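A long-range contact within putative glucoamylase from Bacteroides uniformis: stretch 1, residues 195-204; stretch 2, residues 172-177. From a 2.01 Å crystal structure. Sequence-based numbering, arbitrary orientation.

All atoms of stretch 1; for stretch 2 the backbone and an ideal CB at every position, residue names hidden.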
# COMPACT_ATOMS: atom_id res chain seq x y z
N GLU A 195 0.28 -5.35 7.65
CA GLU A 195 0.14 -4.20 6.76
C GLU A 195 -0.88 -3.18 7.22
O GLU A 195 -0.98 -2.13 6.57
CB GLU A 195 -0.25 -4.66 5.33
CG GLU A 195 -1.73 -5.12 5.18
CD GLU A 195 -1.97 -6.61 5.42
OE1 GLU A 195 -1.35 -7.18 6.34
OE2 GLU A 195 -2.83 -7.19 4.72
N CYS A 196 -1.63 -3.43 8.30
CA CYS A 196 -2.80 -2.60 8.62
C CYS A 196 -2.59 -1.48 9.65
O CYS A 196 -3.55 -0.99 10.20
CB CYS A 196 -3.87 -3.53 9.17
SG CYS A 196 -4.31 -4.88 8.09
N HIS A 197 -1.35 -1.12 9.96
CA HIS A 197 -1.06 -0.11 11.00
C HIS A 197 -1.90 1.18 10.83
O HIS A 197 -2.43 1.78 11.82
CB HIS A 197 0.45 0.20 10.97
CG HIS A 197 0.98 0.84 12.21
ND1 HIS A 197 2.26 1.34 12.28
CD2 HIS A 197 0.42 1.05 13.43
CE1 HIS A 197 2.48 1.82 13.50
NE2 HIS A 197 1.38 1.64 14.22
N ILE A 198 -2.03 1.59 9.57
CA ILE A 198 -2.65 2.85 9.21
C ILE A 198 -4.13 2.91 9.59
O ILE A 198 -4.69 4.01 9.79
CB ILE A 198 -2.48 3.16 7.68
CG1 ILE A 198 -2.77 4.61 7.35
CG2 ILE A 198 -3.39 2.30 6.81
CD1 ILE A 198 -1.66 5.53 7.69
N VAL A 199 -4.77 1.74 9.68
CA VAL A 199 -6.14 1.71 10.12
C VAL A 199 -6.30 2.29 11.53
O VAL A 199 -7.24 3.04 11.80
CB VAL A 199 -6.73 0.26 10.07
CG1 VAL A 199 -8.22 0.29 10.45
CG2 VAL A 199 -6.52 -0.33 8.67
N TYR A 200 -5.38 1.93 12.44
CA TYR A 200 -5.43 2.45 13.81
C TYR A 200 -5.03 3.91 13.88
O TYR A 200 -5.64 4.67 14.64
CB TYR A 200 -4.54 1.62 14.75
CG TYR A 200 -5.17 0.29 15.10
CD1 TYR A 200 -5.05 -0.83 14.25
CD2 TYR A 200 -5.95 0.15 16.25
CE1 TYR A 200 -5.69 -2.04 14.55
CE2 TYR A 200 -6.58 -1.06 16.55
CZ TYR A 200 -6.46 -2.15 15.71
OH TYR A 200 -7.09 -3.36 16.05
N ILE A 201 -4.03 4.31 13.08
CA ILE A 201 -3.62 5.73 13.04
C ILE A 201 -4.78 6.61 12.54
O ILE A 201 -5.07 7.62 13.15
CB ILE A 201 -2.38 5.98 12.14
CG1 ILE A 201 -1.16 5.11 12.51
CG2 ILE A 201 -2.01 7.45 12.07
CD1 ILE A 201 -0.88 5.01 13.94
N LEU A 202 -5.45 6.22 11.44
CA LEU A 202 -6.59 7.00 10.94
C LEU A 202 -7.75 6.97 11.95
O LEU A 202 -8.39 8.00 12.22
CB LEU A 202 -7.05 6.51 9.57
CG LEU A 202 -6.05 6.71 8.39
CD1 LEU A 202 -6.53 6.08 7.09
CD2 LEU A 202 -5.76 8.18 8.22
N GLY A 203 -8.02 5.81 12.52
CA GLY A 203 -9.05 5.71 13.59
C GLY A 203 -8.78 6.70 14.72
O GLY A 203 -9.70 7.31 15.24
N ALA A 204 -7.52 6.85 15.11
CA ALA A 204 -7.15 7.74 16.22
C ALA A 204 -7.23 9.20 15.78
O ALA A 204 -7.40 10.08 16.64
CB ALA A 204 -5.73 7.44 16.73
N UNK A 172 -11.96 -3.07 22.65
CA UNK A 172 -10.61 -2.54 22.53
C UNK A 172 -9.80 -3.20 21.39
O UNK A 172 -8.68 -3.66 21.59
CB UNK A 172 -9.88 -2.72 23.86
N UNK A 173 -10.35 -3.18 20.18
CA UNK A 173 -9.68 -3.70 18.99
C UNK A 173 -10.58 -3.24 17.84
O UNK A 173 -11.74 -2.84 18.03
CB UNK A 173 -9.49 -5.22 19.03
N UNK A 174 -10.05 -3.29 16.63
CA UNK A 174 -10.82 -2.95 15.41
C UNK A 174 -10.99 -4.19 14.56
O UNK A 174 -10.13 -5.07 14.59
CB UNK A 174 -10.13 -1.85 14.60
N UNK A 175 -12.15 -4.29 13.90
CA UNK A 175 -12.53 -5.38 13.05
C UNK A 175 -12.40 -4.94 11.60
O UNK A 175 -12.70 -3.79 11.26
CB UNK A 175 -13.95 -5.85 13.37
N UNK A 176 -12.00 -5.89 10.76
CA UNK A 176 -11.64 -5.69 9.36
C UNK A 176 -12.88 -5.41 8.48
O UNK A 176 -12.80 -4.57 7.60
CB UNK A 176 -10.89 -6.92 8.84
N UNK A 177 -14.01 -6.08 8.75
CA UNK A 177 -15.16 -6.09 7.88
C UNK A 177 -16.45 -5.81 8.68
O UNK A 177 -16.53 -5.99 9.92
CB UNK A 177 -15.25 -7.43 7.15

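Stretch 1 is mainly helix, and stretch 2 passes beside it, extended at 173-175. Tyr 200, Val 199, Cys 196 and Glu 195 offer side chains to the contact. Gly 203 offers bare backbone.

At position 172 the CA-to-CB bond points away from the helix, and no atom of stretch 1 lies within 5.5 Å of the ideal CB. Many side chains would suit. The residue is Asp 172, and it makes no contact here.

Position 173 has extended backbone angles, and its CB also points away. Even so, the ideal CB lies 4.3 Å from OH of Tyr 200. A small or branched side chain could touch the hydroxyl in passing. The residue is Val 173. Its CG2 reaches to 3.5 Å from Tyr 200 OH.

Position 174 faces the helix most directly. Its CA is 7.8 Å from CA of Tyr 200, and CA-to-CB points toward stretch 1. The backbone already makes one bond: N of 174 donates to OH of Tyr 200, at 3.0 Å and a favourable N-H...O angle of 157°, which any residue but proline could make. The ideal CB is 3.7 Å from Tyr 200 OH and 5.0 Å from CG1 of Val 199. Beyond it lie the tyrosine ring, the valine and the bare CA of Gly 203. A medium or long apolar chain would suit; leucine or isoleucine could pack near the ring and valine, and a longer unbranched one such as methionine could reach on toward Gly 203. The residue is Met 174, present as selenomethionine. Its SE sits over one face of the Tyr 200 ring, 3.8 Å from the centroid of that ring and 3.6 Å from its CD2. The terminal CE lies 3.8 Å from Val 199 CG1 and 4.5 Å from Gly 203 CA. At Gly 203 an ideal CB would be only 3.2 Å from CE of Met 174, so the missing side chain leaves room for the methyl.

At position 175 CB points away again, and the choice is open. The residue is Tyr 175, which does not touch stretch 1.

At position 176 CB points sideways and the ideal CB has no near neighbour. Only a long side chain could reach Cys 196 and Glu 195; an aromatic or a long basic one would suit. The residue is Trp 176. Its CZ3 lies 3.7 Å from Cys 196 SG, which approaches the ring obliquely. Glu 195 OE2 meets the ring edge, 3.7 Å from Trp 176 CH2.

Position 177 is out of reach. The residue is His 177.

Stretch 2 172-177: DVMYWH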
# COMPACT_ATOMS: atom_id res chain seq x y z
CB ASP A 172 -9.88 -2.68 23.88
CG ASP A 172 -10.39 -1.71 24.93
OD1 ASP A 172 -10.65 -0.55 24.58
OD2 ASP A 172 -10.51 -2.11 26.12
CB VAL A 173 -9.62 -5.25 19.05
CG1 VAL A 173 -11.01 -5.85 18.97
CG2 VAL A 173 -8.72 -5.85 17.98
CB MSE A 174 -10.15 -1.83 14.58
CG MSE A 174 -10.04 -0.52 15.33
SE MSE A 174 -8.98 0.80 14.35
CE MSE A 174 -10.43 1.49 13.24
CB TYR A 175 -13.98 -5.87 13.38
CG TYR A 175 -14.01 -6.62 14.68
CD1 TYR A 175 -14.10 -5.93 15.91
CD2 TYR A 175 -13.91 -8.02 14.71
CE1 TYR A 175 -14.09 -6.61 17.12
CE2 TYR A 175 -13.87 -8.71 15.91
CZ TYR A 175 -13.97 -8.02 17.12
OH TYR A 175 -13.92 -8.70 18.31
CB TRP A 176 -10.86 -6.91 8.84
CG TRP A 176 -10.08 -6.78 7.55
CD1 TRP A 176 -10.54 -6.37 6.31
CD2 TRP A 176 -8.72 -7.12 7.37
NE1 TRP A 176 -9.54 -6.43 5.39
CE2 TRP A 176 -8.40 -6.87 6.01
CE3 TRP A 176 -7.74 -7.62 8.21
CZ2 TRP A 176 -7.11 -7.06 5.49
CZ3 TRP A 176 -6.45 -7.84 7.69
CH2 TRP A 176 -6.16 -7.56 6.35
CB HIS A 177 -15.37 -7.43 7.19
CG HIS A 177 -14.12 -8.09 6.68
ND1 HIS A 177 -13.35 -8.91 7.48
CD2 HIS A 177 -13.58 -8.14 5.43
CE1 HIS A 177 -12.36 -9.40 6.74
NE2 HIS A 177 -12.48 -8.94 5.50
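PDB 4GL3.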